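Local coordinates for MAR1 Ribonuclease (Caenorhabditis elegans, PDB 2B34), which acts as a ribonuclease and belongs to the isochorismatase family of hydrolases, at the interface of chains A and B. Sequence-based numbering; all coordinates share one arbitrary frame. Chains: chain A/B, MAR1 Ribonuclease.

The interface of chains A and B. Residues chain A 133, 160, 163, 193-194; chain B 142-143, 146.
B:Phe146 reaches from its helix to meet chain A with an edge and a face of its ring. Its CB lies 4.0 Å from CG2, the methyl of A:Thr160. With CG anti to its carbonyl carbon (chi1 -76°), the ring runs on towards A:Val133, whose CG2 methyl sits over the ring centre, 3.6 Å from the centroid, in a CH-pi contact. CE1 passes 3.8 Å from the other valine methyl, CG1, while CE2 touches CB of A:Leu193, which lies in the ring plane at its edge. The tip, CZ, lies beneath A:Val133 CG2, 3.8 Å away. A flat aromatic suits this place because branched aliphatic groups can cover its face and line its rim. Without the ring, as with an alanine in its place, A:Val133 and A:Leu193 would probably lose their partner and a gap would open between the chains. About one turn earlier on the same helix, B:Asp143 meets A:Thr160, from a chain A loop, as the polar part: the hydroxyl OG1 donates a hydrogen bond of 2.6 Å to carboxylate OD1, arriving on the anti side, 28° out of the carboxylate plane. Threonine fits because its hydroxyl serves the aspartate while its methyl faces B:Phe146 and B:Thr142. A water links the same hydroxyl to the backbone O of B:Asp143. B:Thr142 is similarly two-sided: its methyl meets A:Leu193 CD1, and its OG1 holds a second water, 2.7 Å away, shared with A:Leu193 N. A:Val194 CG2 packs tightly on B:Thr142 CA, 3.5 Å away. The patch sets the first turns of chain B helix 141-154 against chain A loops after strands 128-132 and 157-159 and its C-terminal segment, in a deposited assembly of four that may be the working oligomer.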
# COMPACT_ATOMS: atom_id res chain seq x y z
N VAL A 133 -7.43 13.23 3.13
CA VAL A 133 -8.28 12.06 2.90
C VAL A 133 -9.61 12.08 3.67
O VAL A 133 -10.61 11.53 3.21
CB VAL A 133 -7.52 10.72 3.16
CG1 VAL A 133 -6.34 10.56 2.20
CG2 VAL A 133 -7.05 10.61 4.62
N THR A 160 -4.02 13.80 6.57
CA THR A 160 -5.29 14.06 7.25
C THR A 160 -5.37 15.51 7.71
O THR A 160 -4.35 16.21 7.80
CB THR A 160 -5.52 13.12 8.45
OG1 THR A 160 -4.42 13.23 9.36
CG2 THR A 160 -5.66 11.68 7.99
N ALA A 163 -3.26 16.31 10.87
CA ALA A 163 -1.85 16.25 10.47
C ALA A 163 -1.45 17.52 9.71
O ALA A 163 -0.38 18.08 9.95
CB ALA A 163 -1.59 15.02 9.61
N LEU A 193 -12.07 5.02 6.90
CA LEU A 193 -10.82 4.81 6.17
C LEU A 193 -9.90 3.74 6.77
O LEU A 193 -9.02 3.22 6.08
CB LEU A 193 -10.06 6.13 6.02
CG LEU A 193 -10.68 7.18 5.09
CD1 LEU A 193 -10.07 8.55 5.34
CD2 LEU A 193 -10.55 6.77 3.62
N VAL A 194 -10.11 3.41 8.04
CA VAL A 194 -9.25 2.46 8.74
C VAL A 194 -9.90 1.08 8.77
O VAL A 194 -11.05 0.95 9.21
CB VAL A 194 -8.93 2.94 10.18
CG1 VAL A 194 -7.87 2.04 10.82
CG2 VAL A 194 -8.46 4.37 10.16
N THR B 142 -7.60 7.11 12.20
CA THR B 142 -7.37 7.62 10.85
C THR B 142 -6.03 8.36 10.75
O THR B 142 -5.26 8.12 9.82
CB THR B 142 -8.54 8.50 10.36
OG1 THR B 142 -9.76 7.75 10.41
CG2 THR B 142 -8.31 8.98 8.92
N ASP B 143 -5.77 9.24 11.71
CA ASP B 143 -4.51 10.00 11.75
C ASP B 143 -3.31 9.07 11.84
O ASP B 143 -2.32 9.27 11.15
CB ASP B 143 -4.49 10.97 12.94
CG ASP B 143 -5.37 12.18 12.72
OD1 ASP B 143 -5.58 12.58 11.56
OD2 ASP B 143 -5.84 12.75 13.73
N PHE B 146 -2.85 6.96 8.37
CA PHE B 146 -2.28 7.72 7.25
C PHE B 146 -0.93 8.36 7.57
O PHE B 146 -0.17 8.70 6.66
CB PHE B 146 -3.29 8.73 6.70
CG PHE B 146 -4.36 8.09 5.85
CD1 PHE B 146 -4.15 7.89 4.49
CD2 PHE B 146 -5.55 7.66 6.42
CE1 PHE B 146 -5.12 7.28 3.70
CE2 PHE B 146 -6.53 7.04 5.64
CZ PHE B 146 -6.32 6.86 4.27
O HOH W 1 -2.16 11.52 9.21
O HOH W 2 -11.85 7.22 8.79